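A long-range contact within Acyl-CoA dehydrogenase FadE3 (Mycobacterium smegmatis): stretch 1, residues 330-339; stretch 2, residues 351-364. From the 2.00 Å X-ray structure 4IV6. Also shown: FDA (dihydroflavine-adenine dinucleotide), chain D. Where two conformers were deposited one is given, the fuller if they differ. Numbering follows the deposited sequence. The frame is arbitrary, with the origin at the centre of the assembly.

Stretch 1 330-339: AMQIALDAVR
Stretch 2 351-364: DVERYFRDAPLMIV

At the centre of the contact Met331 fits as a knob among Phe356, Ala359, Pro360 and Ile363. Its CA-to-CB bond points sideways, but the t, p rotamer with chi3 at -95° brings the thioether back to the opposing helix: CE lies 3.7 Å from Phe356 CD1 and SD 3.8 Å from Pro360 CG. Met331 CB itself lies 3.7 Å from Ile363 CD1 (Ile363 m, t). These apolar surfaces gain by excluding water, and Met331 alone has 95 Å² covered.

The first segment is helical throughout 330-339, with phi/psi near -63/-42, and most of the second is helical too. They run nearly antiparallel, at 159°, with their axes 8.5 Å apart at closest approach. CA atoms pair in the register Met331-Ala359 (5.2 Å), Ala334-Phe356 (4.9 Å) and Val338-Val352 (5.7 Å). Small side chains accompany this close spacing: Ala334 CB points toward the partner and reaches Phe356 CA at 3.8 Å and Ala359 CB at 4.3 Å. The CA-to-CB bond of Phe356 (chi1 177°, chi2 82°) points sideways, and its CE1 lies 4.0 Å from Leu335 CD1 (Leu335 t, p). Farther along, Val338 CG2 (chi1 t) approaches Phe356 CB at 4.2 Å and Val352 CG2 at 4.1 Å, while Ala337 CB meets Val352 CG1 (chi1 m) at 3.8 Å.

The second helix kinks where Pro360, lacking an amide hydrogen, and Leu361 N make no bond to the preceding turn; Leu361 N instead reaches Asp358 O at 3.1 Å.

No direct hydrogen bond crosses the interface. One water bridges it, donating to Ala334 O and Val352 O, each 2.8 Å from the water oxygen. Charged groups pair within their own helices: Arg357 (m, t, m) grips Glu353 (p, p) through NE-OE2 at 2.9 Å and NH2-OE1 at 3.0 Å, and Arg339 NE bridges to Asp336 OD1 at 3.0 Å.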

# COMPACT_ATOMS: atom_id res chain seq x y z
N ALA B 330 10.94 3.33 7.32
CA ALA B 330 12.33 3.22 6.85
C ALA B 330 12.49 2.20 5.72
O ALA B 330 13.23 2.42 4.78
CB ALA B 330 13.30 2.93 8.00
N MET B 331 11.79 1.07 5.83
CA MET B 331 11.81 0.04 4.77
C MET B 331 11.24 0.58 3.46
O MET B 331 11.82 0.38 2.38
CB MET B 331 11.02 -1.19 5.22
CG MET B 331 11.02 -2.35 4.25
SD MET B 331 12.63 -3.17 4.12
CE MET B 331 13.45 -2.44 2.72
N GLN B 332 10.12 1.31 3.54
CA GLN B 332 9.52 1.92 2.34
C GLN B 332 10.46 2.94 1.69
O GLN B 332 10.68 2.93 0.46
CB GLN B 332 8.21 2.60 2.71
CG GLN B 332 7.14 1.60 3.14
CD GLN B 332 5.95 2.22 3.86
OE1 GLN B 332 5.76 3.44 3.93
NE2 GLN B 332 5.15 1.35 4.47
N ILE B 333 11.04 3.81 2.52
CA ILE B 333 11.94 4.82 2.04
C ILE B 333 13.21 4.19 1.46
O ILE B 333 13.72 4.66 0.41
CB ILE B 333 12.25 5.87 3.13
CG1 ILE B 333 10.98 6.69 3.40
CG2 ILE B 333 13.40 6.78 2.73
CD1 ILE B 333 11.12 7.66 4.57
N ALA B 334 13.72 3.13 2.10
CA ALA B 334 14.95 2.48 1.61
C ALA B 334 14.74 1.92 0.21
O ALA B 334 15.54 2.13 -0.67
CB ALA B 334 15.43 1.40 2.55
N LEU B 335 13.61 1.25 -0.02
CA LEU B 335 13.33 0.70 -1.35
C LEU B 335 13.19 1.81 -2.38
O LEU B 335 13.76 1.70 -3.46
CB LEU B 335 12.10 -0.19 -1.35
CG LEU B 335 11.57 -0.65 -2.71
CD1 LEU B 335 12.61 -1.45 -3.47
CD2 LEU B 335 10.35 -1.50 -2.45
N ASP B 336 12.46 2.87 -2.04
CA ASP B 336 12.21 3.97 -2.99
C ASP B 336 13.51 4.71 -3.31
O ASP B 336 13.70 5.12 -4.44
CB ASP B 336 11.15 4.92 -2.50
CG ASP B 336 9.72 4.36 -2.67
OD1 ASP B 336 9.49 3.32 -3.34
OD2 ASP B 336 8.81 4.99 -2.10
N ALA B 337 14.43 4.80 -2.35
CA ALA B 337 15.74 5.40 -2.61
C ALA B 337 16.53 4.56 -3.62
O ALA B 337 17.23 5.13 -4.46
CB ALA B 337 16.54 5.60 -1.34
N VAL B 338 16.39 3.22 -3.57
CA VAL B 338 17.00 2.34 -4.55
C VAL B 338 16.39 2.69 -5.91
O VAL B 338 17.14 2.84 -6.90
CB VAL B 338 16.80 0.86 -4.19
CG1 VAL B 338 17.09 -0.07 -5.35
CG2 VAL B 338 17.71 0.50 -3.03
N ARG B 339 15.06 2.85 -5.95
CA ARG B 339 14.34 3.10 -7.22
C ARG B 339 14.85 4.41 -7.84
O ARG B 339 15.08 4.51 -9.04
CB ARG B 339 12.83 3.23 -7.01
CG ARG B 339 12.08 1.99 -6.53
CD ARG B 339 10.63 2.38 -6.29
NE ARG B 339 9.77 1.41 -5.63
CZ ARG B 339 9.15 0.41 -6.24
NH1 ARG B 339 9.32 0.18 -7.54
NH2 ARG B 339 8.30 -0.35 -5.55
N ASP B 351 25.32 3.67 -1.64
CA ASP B 351 25.00 3.35 -0.25
C ASP B 351 23.56 2.87 -0.05
O ASP B 351 23.25 2.27 0.99
CB ASP B 351 25.27 4.56 0.64
CG ASP B 351 26.77 4.92 0.73
OD1 ASP B 351 27.62 4.03 0.51
OD2 ASP B 351 27.09 6.08 1.02
N VAL B 352 22.68 3.14 -1.01
CA VAL B 352 21.27 2.86 -0.81
C VAL B 352 21.02 1.36 -0.65
O VAL B 352 20.10 0.97 0.04
CB VAL B 352 20.34 3.52 -1.87
CG1 VAL B 352 20.31 5.03 -1.69
CG2 VAL B 352 20.77 3.20 -3.31
N GLU B 353 21.84 0.50 -1.26
CA GLU B 353 21.67 -0.94 -1.08
C GLU B 353 21.92 -1.36 0.35
O GLU B 353 21.27 -2.26 0.85
CB GLU B 353 22.54 -1.75 -2.03
CG GLU B 353 24.04 -1.67 -1.76
CD GLU B 353 24.57 -2.71 -0.79
OE1 GLU B 353 25.55 -2.42 -0.07
OE2 GLU B 353 24.02 -3.83 -0.75
N ARG B 354 22.84 -0.68 1.03
CA ARG B 354 23.10 -0.97 2.42
C ARG B 354 21.88 -0.59 3.29
O ARG B 354 21.51 -1.35 4.19
CB ARG B 354 24.35 -0.24 2.93
CG ARG B 354 24.71 -0.67 4.32
CD ARG B 354 25.33 0.38 5.18
NE ARG B 354 26.15 1.41 4.53
CZ ARG B 354 26.26 2.63 5.05
NH1 ARG B 354 25.59 2.95 6.18
NH2 ARG B 354 27.04 3.54 4.49
N TYR B 355 21.30 0.60 3.07
CA TYR B 355 20.12 0.97 3.85
C TYR B 355 19.00 -0.04 3.64
O TYR B 355 18.27 -0.34 4.57
CB TYR B 355 19.63 2.39 3.56
CG TYR B 355 20.72 3.42 3.45
CD1 TYR B 355 21.75 3.50 4.38
CD2 TYR B 355 20.70 4.36 2.41
CE1 TYR B 355 22.75 4.46 4.27
CE2 TYR B 355 21.69 5.31 2.29
CZ TYR B 355 22.70 5.36 3.22
OH TYR B 355 23.63 6.35 3.08
N PHE B 356 18.86 -0.51 2.41
CA PHE B 356 17.85 -1.48 2.03
C PHE B 356 18.08 -2.80 2.80
O PHE B 356 17.14 -3.42 3.27
CB PHE B 356 17.91 -1.70 0.51
CG PHE B 356 16.97 -2.74 -0.03
CD1 PHE B 356 15.64 -2.44 -0.28
CD2 PHE B 356 17.43 -4.01 -0.36
CE1 PHE B 356 14.78 -3.41 -0.81
CE2 PHE B 356 16.57 -4.96 -0.88
CZ PHE B 356 15.25 -4.66 -1.11
N ARG B 357 19.33 -3.21 2.94
CA ARG B 357 19.66 -4.44 3.68
C ARG B 357 19.52 -4.25 5.19
O ARG B 357 19.26 -5.20 5.89
CB ARG B 357 21.11 -4.88 3.37
CG ARG B 357 21.34 -5.49 2.01
CD ARG B 357 22.75 -6.04 1.91
NE ARG B 357 23.75 -4.98 1.87
CZ ARG B 357 24.55 -4.61 2.86
NH1 ARG B 357 24.55 -5.24 4.03
NH2 ARG B 357 25.43 -3.63 2.66
N ASP B 358 19.73 -3.03 5.69
CA ASP B 358 19.68 -2.76 7.13
C ASP B 358 18.24 -2.59 7.66
O ASP B 358 17.93 -2.97 8.78
CB ASP B 358 20.50 -1.54 7.48
CG ASP B 358 22.01 -1.84 7.55
OD1 ASP B 358 22.39 -3.04 7.51
OD2 ASP B 358 22.79 -0.87 7.64
N ALA B 359 17.36 -2.03 6.84
CA ALA B 359 16.02 -1.66 7.28
C ALA B 359 15.15 -2.81 7.82
O ALA B 359 14.48 -2.62 8.84
CB ALA B 359 15.28 -0.91 6.15
N PRO B 360 15.19 -3.99 7.21
CA PRO B 360 14.41 -5.10 7.74
C PRO B 360 14.78 -5.52 9.16
O PRO B 360 13.92 -6.09 9.87
CB PRO B 360 14.66 -6.23 6.74
CG PRO B 360 15.16 -5.58 5.51
CD PRO B 360 15.89 -4.36 5.97
N LEU B 361 15.98 -5.21 9.61
CA LEU B 361 16.39 -5.55 10.98
C LEU B 361 15.42 -4.99 12.00
O LEU B 361 15.03 -5.72 12.92
CB LEU B 361 17.80 -5.05 11.27
CG LEU B 361 18.46 -5.42 12.62
CD1 LEU B 361 18.18 -4.39 13.69
CD2 LEU B 361 18.09 -6.81 13.13
N MET B 362 15.02 -3.73 11.85
CA MET B 362 14.14 -3.07 12.82
C MET B 362 12.71 -3.59 12.75
O MET B 362 11.92 -3.36 13.66
CB MET B 362 14.16 -1.55 12.62
CG MET B 362 15.45 -0.89 13.10
SD MET B 362 16.85 -1.12 11.99
CE MET B 362 16.57 0.25 10.84
N ILE B 363 12.38 -4.28 11.68
CA ILE B 363 11.06 -4.88 11.49
C ILE B 363 10.95 -6.28 12.11
O ILE B 363 9.96 -6.56 12.81
CB ILE B 363 10.75 -4.94 9.98
CG1 ILE B 363 10.38 -3.55 9.49
CG2 ILE B 363 9.63 -5.90 9.66
CD1 ILE B 363 10.20 -3.47 7.98
N VAL B 364 11.93 -7.15 11.86
CA VAL B 364 11.85 -8.58 12.23
C VAL B 364 12.73 -8.99 13.39
O VAL B 364 12.54 -10.07 13.97
CB VAL B 364 12.21 -9.56 11.08
CG1 VAL B 364 11.36 -9.30 9.88
CG2 VAL B 364 13.71 -9.51 10.72
PA FDA D . 9.02 -16.08 15.90
O1A FDA D . 8.51 -15.71 17.27
O2A FDA D . 9.41 -17.50 15.59
O5B FDA D . 7.93 -15.60 14.83
C5B FDA D . 7.98 -15.97 13.43
C4B FDA D . 6.84 -15.25 12.69
O4B FDA D . 5.56 -15.51 13.31
C3B FDA D . 6.98 -13.75 12.72
O3B FDA D . 6.36 -13.19 11.55
C2B FDA D . 6.23 -13.38 13.98
O2B FDA D . 5.78 -12.03 14.03
C1B FDA D . 5.05 -14.31 13.86
N9A FDA D . 4.38 -14.58 15.16
C8A FDA D . 4.88 -15.33 16.17
N7A FDA D . 3.99 -15.42 17.18
C5A FDA D . 2.91 -14.69 16.81
C6A FDA D . 1.62 -14.35 17.39
N6A FDA D . 1.31 -14.81 18.60
N1A FDA D . 0.75 -13.57 16.71
C2A FDA D . 1.05 -13.13 15.48
N3A FDA D . 2.23 -13.40 14.86
C4A FDA D . 3.15 -14.17 15.47
N1 FDA D . 17.07 -10.78 20.82
C2 FDA D . 17.62 -10.57 22.01
O2 FDA D . 17.13 -11.12 23.01
N3 FDA D . 18.70 -9.78 22.17
C4 FDA D . 19.32 -9.15 21.16
O4 FDA D . 20.34 -8.45 21.36
C4X FDA D . 18.75 -9.32 19.81
N5 FDA D . 19.30 -8.77 18.71
C5X FDA D . 19.01 -9.29 17.49
C6 FDA D . 19.84 -9.06 16.38
C7 FDA D . 19.52 -9.56 15.12
C7M FDA D . 20.44 -9.33 13.95
C8 FDA D . 18.34 -10.30 14.94
C8M FDA D . 17.91 -10.88 13.61
C9 FDA D . 17.52 -10.54 16.03
C9A FDA D . 17.85 -10.06 17.31
N10 FDA D . 17.01 -10.35 18.40
C10 FDA D . 17.58 -10.22 19.69
C1' FDA D . 16.05 -11.45 18.23
C2' FDA D . 14.72 -10.83 17.87
O2' FDA D . 14.18 -10.09 18.96
C3' FDA D . 13.77 -11.95 17.44
O3' FDA D . 14.14 -12.35 16.12
C4' FDA D . 12.32 -11.54 17.44
O4' FDA D . 11.90 -11.61 18.81
C5' FDA D . 11.45 -12.52 16.63
O5' FDA D . 11.73 -13.83 17.06
P FDA D . 11.68 -15.13 16.16
O1P FDA D . 11.84 -16.25 17.17
O2P FDA D . 12.66 -15.01 15.05
O3P FDA D . 10.19 -15.06 15.54
O HOH W 1 17.98 2.82 0.48